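Local coordinates for putative uncharacterized protein (Mycobacterium tuberculosis, PDB 2ZQ5) that probably transfers a sulfuryl group from the nucleotide donor PAPS to an acceptor substrate, at residues G103-A106 with L107-L111; A329-Y332 with R333-L337; L74-S77 with A78-Q81; C210-R213 with R214-L218; D198-R202 with Q203-P207. One frame throughout, in Å; residues are numbered along the deposited sequence.

Contact 1: G103-A106 with L107-L111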
loop_
_atom_site.group_PDB
_atom_site.type_symbol
_atom_site.label_atom_id
_atom_site.label_comp_id
_atom_site.label_asym_id
_atom_site.label_seq_id
_atom_site.Cartn_x
_atom_site.Cartn_y
_atom_site.Cartn_z
ATOM N N GLY A 103 0.262 -5.671 -13.027
ATOM C CA GLY A 103 1.711 -5.710 -13.113
ATOM C C GLY A 103 2.490 -4.798 -12.182
ATOM O O GLY A 103 3.708 -4.684 -12.317
ATOM N N THR A 104 1.817 -4.158 -11.234
ATOM C CA THR A 104 2.524 -3.260 -10.322
ATOM C C THR A 104 3.565 -3.991 -9.478
ATOM O O THR A 104 4.646 -3.459 -9.226
ATOM C CB THR A 104 1.562 -2.516 -9.368
ATOM O OG1 THR A 104 0.861 -3.461 -8.550
ATOM C CG2 THR A 104 0.575 -1.666 -10.157
ATOM N N THR A 105 3.249 -5.205 -9.039
ATOM C CA THR A 105 4.189 -5.970 -8.226
ATOM C C THR A 105 5.444 -6.325 -9.009
ATOM O O THR A 105 6.557 -6.175 -8.508
ATOM C CB THR A 105 3.547 -7.262 -7.696
ATOM O OG1 THR A 105 2.407 -6.928 -6.896
ATOM C CG2 THR A 105 4.542 -8.044 -6.845
ATOM N N ALA A 106 5.264 -6.795 -10.239
ATOM C CA ALA A 106 6.397 -7.164 -11.077
ATOM C C ALA A 106 7.293 -5.953 -11.329
ATOM O O ALA A 106 8.518 -6.050 -11.263
ATOM C CB ALA A 106 5.904 -7.740 -12.400
ATOM N N LEU A 107 6.675 -4.808 -11.609
ATOM C CA LEU A 107 7.418 -3.581 -11.876
ATOM C C LEU A 107 8.138 -3.104 -10.618
ATOM O O LEU A 107 9.280 -2.649 -10.672
ATOM C CB LEU A 107 6.468 -2.485 -12.361
ATOM C CG LEU A 107 6.832 -1.790 -13.672
ATOM C CD1 LEU A 107 8.272 -1.306 -13.625
ATOM C CD2 LEU A 107 6.646 -2.760 -14.820
ATOM N N HIS A 108 7.449 -3.213 -9.488
ATOM C CA HIS A 108 7.988 -2.809 -8.194
ATOM C C HIS A 108 9.278 -3.578 -7.898
ATOM O O HIS A 108 10.297 -2.989 -7.524
ATOM C CB HIS A 108 6.943 -3.092 -7.112
ATOM C CG HIS A 108 7.296 -2.553 -5.759
ATOM N ND1 HIS A 108 6.643 -2.956 -4.614
ATOM C CD2 HIS A 108 8.205 -1.629 -5.366
ATOM C CE1 HIS A 108 7.132 -2.303 -3.576
ATOM N NE2 HIS A 108 8.082 -1.491 -4.005
ATOM N N ARG A 109 9.228 -4.895 -8.073
ATOM C CA ARG A 109 10.383 -5.750 -7.823
ATOM C C ARG A 109 11.523 -5.468 -8.796
ATOM O O ARG A 109 12.694 -5.499 -8.418
ATOM C CB ARG A 109 9.981 -7.220 -7.928
ATOM C CG ARG A 109 8.968 -7.671 -6.888
ATOM C CD ARG A 109 8.549 -9.108 -7.143
ATOM N NE ARG A 109 7.506 -9.556 -6.226
ATOM C CZ ARG A 109 6.865 -10.715 -6.339
ATOM N NH1 ARG A 109 7.164 -11.543 -7.332
ATOM N NH2 ARG A 109 5.926 -11.046 -5.464
ATOM N N LEU A 110 11.179 -5.198 -10.050
ATOM C CA LEU A 110 12.191 -4.910 -11.058
ATOM C C LEU A 110 12.908 -3.597 -10.761
ATOM O O LEU A 110 14.130 -3.568 -10.616
ATOM C CB LEU A 110 11.552 -4.856 -12.449
ATOM C CG LEU A 110 11.173 -6.204 -13.071
ATOM C CD1 LEU A 110 10.278 -5.987 -14.277
ATOM C CD2 LEU A 110 12.439 -6.954 -13.466
ATOM N N LEU A 111 12.148 -2.512 -10.658
ATOM C CA LEU A 111 12.741 -1.209 -10.383
ATOM C C LEU A 111 13.454 -1.192 -9.033
ATOM O O LEU A 111 14.460 -0.505 -8.863
ATOM C CB LEU A 111 11.658 -0.122 -10.425
ATOM C CG LEU A 111 10.914 -0.000 -11.760
ATOM C CD1 LEU A 111 9.813 1.042 -11.644
ATOM C CD2 LEU A 111 11.889 0.377 -12.866
#
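Arg109 lies back over Thr105, one turn earlier in the helix, and the two side chains run side by side. Its CB is 3.6 Å from Thr105 O. CG stands beside the backbone N (chi1 -64°), which brings it to 3.3 Å from Thr105 O. The chain then runs extended to NE. CD lies between Thr105 O and Thr105 CG2. NE is 3.4 Å from Thr105 CG2, and CZ and NH2 are each 3.6 Å from Thr105 CG2. The methyl therefore covers one face of the guanidinium. NH2 has a long, weak ion pair with Glu170. Thr105 OG1 points another way and bonds to Lys231 NZ, as does Thr104 OG1.

Gly103 sits at the N-cap position. Its positive phi (98°) favours glycine, and Leu107 N bonds to Gly103 O at 3.1 Å. A glycine and two threonines at a helix start, just after strand 94-97, are consistent with the loop that binds the 5'-phosphosulfate of PAPS in sulfotransferases.

His108 rests on strand 227-231, and Leu111 reaches strands 94-97 and 227-231. Leu107 and Leu110 pack against helix 324-334, which flanks this helix and also lies on the sheet.

Contact 2: A329-Y332 with R333-L337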
loop_
_atom_site.group_PDB
_atom_site.type_symbol
_atom_site.label_atom_id
_atom_site.label_comp_id
_atom_site.label_asym_id
_atom_site.label_seq_id
_atom_site.Cartn_x
_atom_site.Cartn_y
_atom_site.Cartn_z
ATOM N N ALA A 329 13.921 -0.746 -19.390
ATOM C CA ALA A 329 14.926 0.035 -20.097
ATOM C C ALA A 329 14.298 1.297 -20.676
ATOM O O ALA A 329 14.920 2.357 -20.681
ATOM C CB ALA A 329 15.555 -0.796 -21.210
ATOM N N ASP A 330 13.063 1.183 -21.155
ATOM C CA ASP A 330 12.382 2.333 -21.733
ATOM C C ASP A 330 11.953 3.316 -20.646
ATOM O O ASP A 330 11.905 4.522 -20.877
ATOM C CB ASP A 330 11.168 1.890 -22.552
ATOM C CG ASP A 330 10.728 2.944 -23.549
ATOM O OD1 ASP A 330 11.549 3.321 -24.411
ATOM O OD2 ASP A 330 9.568 3.402 -23.476
ATOM N N ILE A 331 11.637 2.798 -19.464
ATOM C CA ILE A 331 11.246 3.651 -18.347
ATOM C C ILE A 331 12.454 4.497 -17.947
ATOM O O ILE A 331 12.338 5.706 -17.744
ATOM C CB ILE A 331 10.771 2.809 -17.143
ATOM C CG1 ILE A 331 9.417 2.173 -17.469
ATOM C CG2 ILE A 331 10.666 3.681 -15.893
ATOM C CD1 ILE A 331 8.930 1.190 -16.428
ATOM N N TYR A 332 13.615 3.857 -17.840
ATOM C CA TYR A 332 14.837 4.574 -17.490
ATOM C C TYR A 332 15.149 5.621 -18.558
ATOM O O TYR A 332 15.502 6.756 -18.243
ATOM C CB TYR A 332 16.018 3.608 -17.369
ATOM C CG TYR A 332 16.172 2.960 -16.008
ATOM C CD1 TYR A 332 15.182 2.125 -15.490
ATOM C CD2 TYR A 332 17.324 3.165 -15.249
ATOM C CE1 TYR A 332 15.340 1.505 -14.250
ATOM C CE2 TYR A 332 17.491 2.553 -14.011
ATOM C CZ TYR A 332 16.497 1.722 -13.518
ATOM O OH TYR A 332 16.668 1.095 -12.305
ATOM N N ARG A 333 15.011 5.231 -19.822
ATOM C CA ARG A 333 15.273 6.139 -20.932
ATOM C C ARG A 333 14.370 7.362 -20.841
ATOM O O ARG A 333 14.832 8.498 -20.928
ATOM C CB ARG A 333 15.027 5.432 -22.268
ATOM C CG ARG A 333 15.241 6.323 -23.487
ATOM C CD ARG A 333 14.611 5.720 -24.737
ATOM N NE ARG A 333 13.165 5.565 -24.589
ATOM C CZ ARG A 333 12.314 6.575 -24.425
ATOM N NH1 ARG A 333 12.758 7.824 -24.391
ATOM N NH2 ARG A 333 11.017 6.335 -24.285
ATOM N N HIS A 334 13.074 7.116 -20.664
ATOM C CA HIS A 334 12.091 8.186 -20.567
ATOM C C HIS A 334 12.434 9.199 -19.475
ATOM O O HIS A 334 12.342 10.408 -19.690
ATOM C CB HIS A 334 10.706 7.597 -20.292
ATOM C CG HIS A 334 9.615 8.620 -20.231
ATOM N ND1 HIS A 334 9.185 9.317 -21.341
ATOM C CD2 HIS A 334 8.871 9.071 -19.194
ATOM C CE1 HIS A 334 8.224 10.151 -20.989
ATOM N NE2 HIS A 334 8.014 10.022 -19.691
ATOM N N PHE A 335 12.828 8.704 -18.306
ATOM C CA PHE A 335 13.160 9.579 -17.189
ATOM C C PHE A 335 14.609 10.064 -17.188
ATOM O O PHE A 335 15.035 10.757 -16.263
ATOM C CB PHE A 335 12.852 8.877 -15.861
ATOM C CG PHE A 335 11.385 8.611 -15.633
ATOM C CD1 PHE A 335 10.435 9.605 -15.852
ATOM C CD2 PHE A 335 10.960 7.379 -15.153
ATOM C CE1 PHE A 335 9.081 9.371 -15.589
ATOM C CE2 PHE A 335 9.608 7.134 -14.885
ATOM C CZ PHE A 335 8.670 8.133 -15.104
ATOM N N GLY A 336 15.361 9.703 -18.223
ATOM C CA GLY A 336 16.749 10.127 -18.310
ATOM C C GLY A 336 17.653 9.475 -17.281
ATOM O O GLY A 336 18.617 10.086 -16.815
ATOM N N LEU A 337 17.348 8.231 -16.932
ATOM C CA LEU A 337 18.135 7.490 -15.954
ATOM C C LEU A 337 19.035 6.468 -16.639
ATOM O O LEU A 337 18.669 5.887 -17.661
ATOM C CB LEU A 337 17.212 6.767 -14.970
ATOM C CG LEU A 337 16.147 7.603 -14.255
ATOM C CD1 LEU A 337 15.342 6.701 -13.331
ATOM C CD2 LEU A 337 16.800 8.729 -13.465
#
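Asp330 and Arg333 form a salt bridge one turn apart. Arg333 grips side-on, with NE 2.8 Å and NH2 3.1 Å from Asp330 OD1. Both nitrogens approach from the same face of the carboxylate, well out of its plane, while OD1 lies at the edge of the guanidinium. The two planes are 53° apart. A bend at chi3 (61°) folds the Arg333 chain back to make this grip. Asp330 OD2 bonds to Tyr313 OH and takes a weak bond from Arg333 NH2.

The helix ends in a Schellman motif. Leu337 N bonds to Tyr332 O at 2.7 Å, and Gly336 N bonds to Arg333 O at 3.0 Å. Gly336 has the positive phi (69°) that this turn needs.

Packing follows from the turn. Leu337 crosses Tyr332 at about a right angle, with Leu337 CB 3.6 Å from Tyr332 CD2. Leu337 CD1 lies over one face of that ring. Ile331 CG2 meets Phe335 CE2 at 3.7 Å, the two side chains pointing the same way.

Tyr332 OH bonds to Asp114. Ile331 packs on strand 312-316, at the edge of the sheet, and Phe335 reaches both that strand and strand 250-255. Helix 104-111 lies alongside, with Leu107 on Ile331 and Leu111 on Tyr332.

Contact 3: L74-S77 with A78-Q81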
loop_
_atom_site.group_PDB
_atom_site.type_symbol
_atom_site.label_atom_id
_atom_site.label_comp_id
_atom_site.label_asym_id
_atom_site.label_seq_id
_atom_site.Cartn_x
_atom_site.Cartn_y
_atom_site.Cartn_z
ATOM N N LEU A 74 6.070 3.281 16.861
ATOM C CA LEU A 74 7.439 2.901 16.525
ATOM C C LEU A 74 8.130 3.976 15.693
ATOM O O LEU A 74 9.301 4.277 15.918
ATOM C CB LEU A 74 7.464 1.565 15.773
ATOM C CG LEU A 74 7.047 0.330 16.585
ATOM C CD1 LEU A 74 6.948 -0.882 15.669
ATOM C CD2 LEU A 74 8.054 0.075 17.699
ATOM N N SER A 75 7.414 4.556 14.735
ATOM C CA SER A 75 7.998 5.611 13.907
ATOM C C SER A 75 8.298 6.854 14.740
ATOM O O SER A 75 9.362 7.457 14.603
ATOM C CB SER A 75 7.060 5.983 12.753
ATOM O OG SER A 75 7.153 5.048 11.692
ATOM N N GLN A 76 7.360 7.238 15.601
ATOM C CA GLN A 76 7.543 8.415 16.448
ATOM C C GLN A 76 8.798 8.255 17.304
ATOM O O GLN A 76 9.603 9.182 17.432
ATOM C CB GLN A 76 6.319 8.619 17.344
ATOM C CG GLN A 76 6.359 9.897 18.171
ATOM C CD GLN A 76 6.571 11.131 17.318
ATOM O OE1 GLN A 76 5.864 11.347 16.334
ATOM N NE2 GLN A 76 7.551 11.950 17.691
ATOM N N SER A 77 8.962 7.072 17.884
ATOM C CA SER A 77 10.127 6.791 18.715
ATOM C C SER A 77 11.400 6.770 17.875
ATOM O O SER A 77 12.443 7.271 18.300
ATOM C CB SER A 77 9.955 5.449 19.430
ATOM O OG SER A 77 11.058 5.189 20.285
ATOM N N ALA A 78 11.318 6.191 16.681
ATOM C CA ALA A 78 12.476 6.119 15.801
ATOM C C ALA A 78 12.970 7.512 15.419
ATOM O O ALA A 78 14.177 7.748 15.350
ATOM C CB ALA A 78 12.136 5.319 14.546
ATOM N N TRP A 79 12.043 8.432 15.165
ATOM C CA TRP A 79 12.426 9.791 14.798
ATOM C C TRP A 79 13.180 10.477 15.933
ATOM O O TRP A 79 14.072 11.291 15.688
ATOM C CB TRP A 79 11.196 10.620 14.398
ATOM C CG TRP A 79 10.580 10.181 13.095
ATOM C CD1 TRP A 79 11.246 9.788 11.968
ATOM C CD2 TRP A 79 9.183 10.107 12.784
ATOM N NE1 TRP A 79 10.348 9.470 10.973
ATOM C CE2 TRP A 79 9.077 9.656 11.447
ATOM C CE3 TRP A 79 8.011 10.375 13.503
ATOM C CZ2 TRP A 79 7.842 9.467 10.814
ATOM C CZ3 TRP A 79 6.783 10.188 12.873
ATOM C CH2 TRP A 79 6.711 9.738 11.541
ATOM N N LYS A 80 12.821 10.148 17.171
ATOM C CA LYS A 80 13.487 10.722 18.338
ATOM C C LYS A 80 14.880 10.124 18.468
ATOM O O LYS A 80 15.832 10.801 18.860
ATOM C CB LYS A 80 12.712 10.406 19.611
ATOM C CG LYS A 80 11.385 11.104 19.755
ATOM C CD LYS A 80 10.756 10.678 21.066
ATOM C CE LYS A 80 9.413 11.323 21.299
ATOM N NZ LYS A 80 8.812 10.792 22.552
ATOM N N GLN A 81 14.985 8.840 18.149
ATOM C CA GLN A 81 16.251 8.124 18.227
ATOM C C GLN A 81 17.216 8.567 17.137
ATOM O O GLN A 81 18.432 8.554 17.330
ATOM C CB GLN A 81 16.010 6.621 18.085
ATOM C CG GLN A 81 15.241 5.986 19.226
ATOM C CD GLN A 81 14.853 4.555 18.915
ATOM O OE1 GLN A 81 15.677 3.762 18.466
ATOM N NE2 GLN A 81 13.592 4.217 19.156
#
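Ser77 and Gln81 share a side-chain hydrogen bond one turn apart. Gln81 NE2 donates to Ser77 OG at 2.9 Å, and the hydroxyl lies in the plane of the amide. Ser77 OG is turned anti to its own nitrogen (chi1 -178°), on the side where the extended Gln81 chain arrives. The backbone adds its helical bonds, among them Trp79 N to Ser75 O at 2.9 Å. The bond from Lys80 N to Gln76 O is weak.

Aromatic contacts come next. Ser75 CB makes a CH-pi contact over the six-membered ring of Trp79, 4.1 Å from its centroid. Ser75 O sits 3.1 Å above the Trp79 ring plane, toward the rim. Gln76 is bent at chi2, and its OE1 meets the ring edge, 3.7 Å from Trp79 CE3. Amide and ring planes are 74° apart.

The charged partners lie outside the segments. Lys80 NZ forms a salt bridge with Asp28, and Arg214 makes a cation-pi contact with Trp79. Ser75 OG bonds to Asn215 and Gln180.

The chemistry divides this end of helix 55-81. Ser75, Ala78 and Trp79 form its buried side against helix 206-219, and there the Ser75 hydroxyl is satisfied. Lys80 and Gln81 lie on the exposed side.

Contact 4: C210-R213 with R214-L218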
loop_
_atom_site.group_PDB
_atom_site.type_symbol
_atom_site.label_atom_id
_atom_site.label_comp_id
_atom_site.label_asym_id
_atom_site.label_seq_id
_atom_site.Cartn_x
_atom_site.Cartn_y
_atom_site.Cartn_z
ATOM N N CYS A 210 3.213 13.616 3.826
ATOM C CA CYS A 210 4.335 14.251 4.493
ATOM C C CYS A 210 4.893 13.273 5.530
ATOM O O CYS A 210 6.110 13.176 5.720
ATOM C CB CYS A 210 3.877 15.545 5.158
ATOM S SG CYS A 210 3.720 16.923 3.999
ATOM N N ARG A 211 4.007 12.535 6.194
ATOM C CA ARG A 211 4.453 11.560 7.183
ATOM C C ARG A 211 5.151 10.401 6.460
ATOM O O ARG A 211 6.155 9.863 6.935
ATOM C CB ARG A 211 3.269 11.044 8.002
ATOM C CG ARG A 211 3.702 10.212 9.192
ATOM C CD ARG A 211 2.542 9.513 9.873
ATOM N NE ARG A 211 3.030 8.683 10.971
ATOM C CZ ARG A 211 3.301 9.138 12.190
ATOM N NH1 ARG A 211 3.117 10.418 12.485
ATOM N NH2 ARG A 211 3.793 8.315 13.108
ATOM N N HIS A 212 4.609 10.023 5.307
ATOM C CA HIS A 212 5.174 8.961 4.481
ATOM C C HIS A 212 6.635 9.325 4.186
ATOM O O HIS A 212 7.537 8.500 4.334
ATOM C CB HIS A 212 4.328 8.857 3.199
ATOM C CG HIS A 212 4.837 7.884 2.178
ATOM N ND1 HIS A 212 5.794 8.219 1.243
ATOM C CD2 HIS A 212 4.447 6.622 1.880
ATOM C CE1 HIS A 212 5.967 7.207 0.411
ATOM N NE2 HIS A 212 5.159 6.226 0.776
ATOM N N ARG A 213 6.864 10.577 3.801
ATOM C CA ARG A 213 8.211 11.049 3.492
ATOM C C ARG A 213 9.136 11.004 4.712
ATOM O O ARG A 213 10.301 10.617 4.593
ATOM C CB ARG A 213 8.149 12.469 2.924
ATOM C CG ARG A 213 9.505 13.053 2.586
ATOM C CD ARG A 213 9.367 14.321 1.758
ATOM N NE ARG A 213 10.657 14.977 1.565
ATOM C CZ ARG A 213 11.296 15.646 2.520
ATOM N NH1 ARG A 213 10.761 15.750 3.729
ATOM N NH2 ARG A 213 12.471 16.211 2.269
ATOM N N ARG A 214 8.626 11.400 5.876
ATOM C CA ARG A 214 9.429 11.359 7.096
ATOM C C ARG A 214 9.853 9.919 7.365
ATOM O O ARG A 214 10.954 9.669 7.855
ATOM C CB ARG A 214 8.637 11.896 8.293
ATOM C CG ARG A 214 8.356 13.389 8.256
ATOM C CD ARG A 214 7.802 13.853 9.597
ATOM N NE ARG A 214 8.722 13.532 10.686
ATOM C CZ ARG A 214 8.466 13.741 11.974
ATOM N NH1 ARG A 214 7.311 14.276 12.348
ATOM N NH2 ARG A 214 9.368 13.417 12.890
ATOM N N ASN A 215 8.978 8.968 7.051
ATOM C CA ASN A 215 9.320 7.569 7.251
ATOM C C ASN A 215 10.359 7.095 6.235
ATOM O O ASN A 215 11.208 6.267 6.563
ATOM C CB ASN A 215 8.065 6.694 7.216
ATOM C CG ASN A 215 7.457 6.518 8.595
ATOM O OD1 ASN A 215 8.159 6.165 9.546
ATOM N ND2 ASN A 215 6.155 6.761 8.716
ATOM N N LEU A 216 10.309 7.612 5.007
ATOM C CA LEU A 216 11.313 7.230 4.016
ATOM C C LEU A 216 12.670 7.789 4.448
ATOM O O LEU A 216 13.697 7.134 4.284
ATOM C CB LEU A 216 10.957 7.761 2.621
ATOM C CG LEU A 216 9.687 7.219 1.958
ATOM C CD1 LEU A 216 9.719 7.574 0.476
ATOM C CD2 LEU A 216 9.598 5.708 2.121
ATOM N N GLN A 217 12.670 9.006 4.991
ATOM C CA GLN A 217 13.903 9.634 5.466
ATOM C C GLN A 217 14.530 8.790 6.571
ATOM O O GLN A 217 15.747 8.608 6.613
ATOM C CB GLN A 217 13.624 11.030 6.029
ATOM C CG GLN A 217 13.276 12.091 5.005
ATOM C CD GLN A 217 12.989 13.427 5.663
ATOM O OE1 GLN A 217 12.114 13.533 6.522
ATOM N NE2 GLN A 217 13.731 14.455 5.266
ATOM N N LEU A 218 13.689 8.293 7.472
ATOM C CA LEU A 218 14.138 7.470 8.588
ATOM C C LEU A 218 14.664 6.115 8.124
ATOM O O LEU A 218 15.795 5.737 8.429
ATOM C CB LEU A 218 12.981 7.253 9.564
ATOM C CG LEU A 218 13.185 6.174 10.631
ATOM C CD1 LEU A 218 14.194 6.655 11.670
ATOM C CD2 LEU A 218 11.844 5.852 11.275
#
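Arg214, Asn215, Leu216 and Gln217 each bond through the backbone N to the carbonyl four residues back, from Cys210 to Arg213, in a regular alpha helix. This is helix 206-219 of the alpha/beta sulfotransferase fold, which leads toward strand 227-231 of the parallel sheet.

His212 and Leu216 face that sheet. The imidazole CE1 is 3.8 Å from Leu216 CD1, and the methyl comes at the ring from an oblique direction. His212 ND1 bonds to Tyr246 OH, which helps fix the turn of the ring. Both residues also touch Leu230 and Leu177.

Arg213 and Gln217 meet on another side. The Arg213 chain runs extended from CG to NE, with CG anti to the backbone N (chi1 179°). Gln217 CD lies over one face of the guanidinium, and the two planes are 47° apart. Arg213 NH1 and Gln217 NE2 are 3.6 Å apart, but both are donors and they do not bond. Gln217 NE2 bonds to Val88 O instead. Nearer the backbone, Gln217 CG is 3.3 Å from Arg213 O.

Arg211 points toward helix 55-81, and its NE bonds to Gln180 OE1. Its CG passes 4.3 Å from Asn215 ND2, while Asn215 OD1 bonds to Ser75 OG. Arg214 bends at chi3 (57°) and makes a cation-pi contact with Trp79. Arg214 CG lies 3.4 Å from Cys210 O.

Contact 5: D198-R202 with Q203-P207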
loop_
_atom_site.group_PDB
_atom_site.type_symbol
_atom_site.label_atom_id
_atom_site.label_comp_id
_atom_site.label_asym_id
_atom_site.label_seq_id
_atom_site.Cartn_x
_atom_site.Cartn_y
_atom_site.Cartn_z
ATOM N N ASP A 198 -16.171 7.330 1.267
ATOM C CA ASP A 198 -16.716 8.635 0.901
ATOM C C ASP A 198 -15.955 9.751 1.607
ATOM O O ASP A 198 -15.580 10.751 0.993
ATOM C CB ASP A 198 -18.196 8.702 1.288
ATOM C CG ASP A 198 -18.803 10.075 1.055
ATOM O OD1 ASP A 198 -18.929 10.477 -0.118
ATOM O OD2 ASP A 198 -19.149 10.750 2.049
ATOM N N TRP A 199 -15.738 9.575 2.906
ATOM C CA TRP A 199 -15.014 10.556 3.699
ATOM C C TRP A 199 -13.604 10.728 3.136
ATOM O O TRP A 199 -13.135 11.845 2.915
ATOM C CB TRP A 199 -14.940 10.086 5.157
ATOM C CG TRP A 199 -14.137 10.986 6.055
ATOM C CD1 TRP A 199 -14.568 12.123 6.677
ATOM C CD2 TRP A 199 -12.755 10.838 6.402
ATOM N NE1 TRP A 199 -13.537 12.692 7.391
ATOM C CE2 TRP A 199 -12.414 11.923 7.238
ATOM C CE3 TRP A 199 -11.770 9.891 6.086
ATOM C CZ2 TRP A 199 -11.126 12.089 7.763
ATOM C CZ3 TRP A 199 -10.488 10.056 6.608
ATOM C CH2 TRP A 199 -10.181 11.150 7.436
ATOM N N LEU A 200 -12.929 9.610 2.893
ATOM C CA LEU A 200 -11.569 9.653 2.375
ATOM C C LEU A 200 -11.473 10.379 1.034
ATOM O O LEU A 200 -10.500 11.097 0.783
ATOM C CB LEU A 200 -11.016 8.229 2.251
ATOM C CG LEU A 200 -9.535 8.090 1.890
ATOM C CD1 LEU A 200 -8.676 8.824 2.922
ATOM C CD2 LEU A 200 -9.166 6.612 1.835
ATOM N N SER A 201 -12.484 10.211 0.184
ATOM C CA SER A 201 -12.477 10.858 -1.130
ATOM C C SER A 201 -12.513 12.384 -1.028
ATOM O O SER A 201 -12.196 13.077 -1.992
ATOM C CB SER A 201 -13.659 10.373 -1.974
ATOM O OG SER A 201 -14.861 11.005 -1.585
ATOM N N ARG A 202 -12.889 12.901 0.138
ATOM C CA ARG A 202 -12.969 14.346 0.358
ATOM C C ARG A 202 -11.777 14.902 1.138
ATOM O O ARG A 202 -11.697 16.105 1.374
ATOM C CB ARG A 202 -14.257 14.690 1.120
ATOM C CG ARG A 202 -15.543 14.462 0.337
ATOM C CD ARG A 202 -16.780 14.780 1.171
ATOM N NE ARG A 202 -17.275 13.625 1.922
ATOM C CZ ARG A 202 -17.295 13.539 3.248
ATOM N NH1 ARG A 202 -16.842 14.539 3.992
ATOM N NH2 ARG A 202 -17.779 12.453 3.835
ATOM N N GLN A 203 -10.847 14.036 1.528
ATOM C CA GLN A 203 -9.702 14.470 2.322
ATOM C C GLN A 203 -8.474 14.933 1.565
ATOM O O GLN A 203 -8.230 14.531 0.428
ATOM C CB GLN A 203 -9.260 13.349 3.269
ATOM C CG GLN A 203 -10.344 12.835 4.191
ATOM C CD GLN A 203 -11.055 13.956 4.913
ATOM O OE1 GLN A 203 -10.443 14.714 5.673
ATOM N NE2 GLN A 203 -12.356 14.075 4.678
ATOM N N ASP A 204 -7.704 15.791 2.223
ATOM C CA ASP A 204 -6.447 16.266 1.675
ATOM C C ASP A 204 -5.425 15.247 2.179
ATOM O O ASP A 204 -5.218 15.108 3.385
ATOM C CB ASP A 204 -6.114 17.658 2.215
ATOM C CG ASP A 204 -4.681 18.055 1.946
ATOM O OD1 ASP A 204 -4.121 17.599 0.925
ATOM O OD2 ASP A 204 -4.120 18.826 2.754
ATOM N N TRP A 205 -4.812 14.512 1.255
ATOM C CA TRP A 205 -3.835 13.491 1.622
ATOM C C TRP A 205 -2.452 14.044 1.943
ATOM O O TRP A 205 -1.583 13.303 2.404
ATOM C CB TRP A 205 -3.653 12.482 0.486
ATOM C CG TRP A 205 -4.776 11.521 0.230
ATOM C CD1 TRP A 205 -5.922 11.762 -0.473
ATOM C CD2 TRP A 205 -4.785 10.124 0.550
ATOM N NE1 TRP A 205 -6.638 10.594 -0.624
ATOM C CE2 TRP A 205 -5.962 9.575 -0.006
ATOM C CE3 TRP A 205 -3.909 9.281 1.248
ATOM C CZ2 TRP A 205 -6.284 8.218 0.109
ATOM C CZ3 TRP A 205 -4.227 7.930 1.364
ATOM C CH2 TRP A 205 -5.406 7.412 0.796
ATOM N N THR A 206 -2.233 15.331 1.710
ATOM C CA THR A 206 -0.907 15.890 1.935
ATOM C C THR A 206 -0.275 15.591 3.294
ATOM O O THR A 206 0.869 15.161 3.355
ATOM C CB THR A 206 -0.890 17.404 1.663
ATOM O OG1 THR A 206 -1.450 17.652 0.365
ATOM C CG2 THR A 206 0.544 17.924 1.671
ATOM N N PRO A 207 -1.005 15.796 4.401
ATOM C CA PRO A 207 -0.384 15.505 5.696
ATOM C C PRO A 207 0.069 14.050 5.808
ATOM O O PRO A 207 1.112 13.761 6.393
ATOM C CB PRO A 207 -1.484 15.854 6.696
ATOM C CG PRO A 207 -2.242 16.943 5.988
ATOM C CD PRO A 207 -2.329 16.415 4.578
HETATM O O HOH W 1 -9.216 10.228 -1.685
HETATM O O HOH W 2 -9.127 12.945 -1.546
HETATM O O HOH W 3 -10.416 15.146 -1.845
HETATM O O HOH W 4 -11.646 17.547 4.177
#
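Trp199 O is gripped by two donors. Gln203 NE2 bonds to Trp199 O at 2.9 Å, and Arg202 N bonds to it from the opposite face of the carbonyl plane. A bend at chi2 (-50°) folds the Gln203 side chain back to make this bond.

The same fold lays the amide flat on the Trp199 indole, with the planes only 6° apart. Gln203 NE2 sits 3.2 Å above the ring plane, toward the rim. Gln203 CG adds a CH-pi contact 3.5 Å from the centroid of the Trp199 six-membered ring, almost on the ring normal. Trp199 NE1 bonds to Glu38, so the indole is held at its edge as well.

Leu200 O is the next grip. Gln203 N bonds to Leu200 O at 3.1 Å, from above the carbonyl plane. Water 1 donates to Leu200 O at 2.9 Å and accepts from Trp205 NE1 at 2.8 Å. It bridges the end of helix 194-201 to the Trp205 indole. Leu200 CD1 lies off-centre over the Trp205 ring.

Asp204 precedes the turn into the next helix. Its OD1 accepts a capping bond from Thr206 N at 3.1 Å. Thr206 OG1 donates to the same oxygen.

The chemistry is that of two helices joined by a short linker. Gln203 adds a second bond to a last-turn carbonyl while its amide covers a tryptophan, and Asp204 takes up the N-H of Thr206.

In the fold
Contacts 3 and 4 join helices 55-81 and 206-219, with centres 11 Å apart. Their polar link is Ser75 OG to Asn215 OD1 at 2.6 Å, and Ala78 CB packs on Leu218 CD2 at 3.3 Å. Contact 5 adjoins contact 4 in sequence and leads into the same helix. Contacts 1 and 2 touch through Leu107 CD1 and Ile331 CD1, 3.8 Å apart, and their centres are 15 Å apart. Contact 1 probably lies at the PAPS site, to judge from its family motif. Contact 4 does not touch contact 1, the nearest atoms being about 10 Å apart. Contact 3 is farther from contact 1, about 17 Å between nearest atoms.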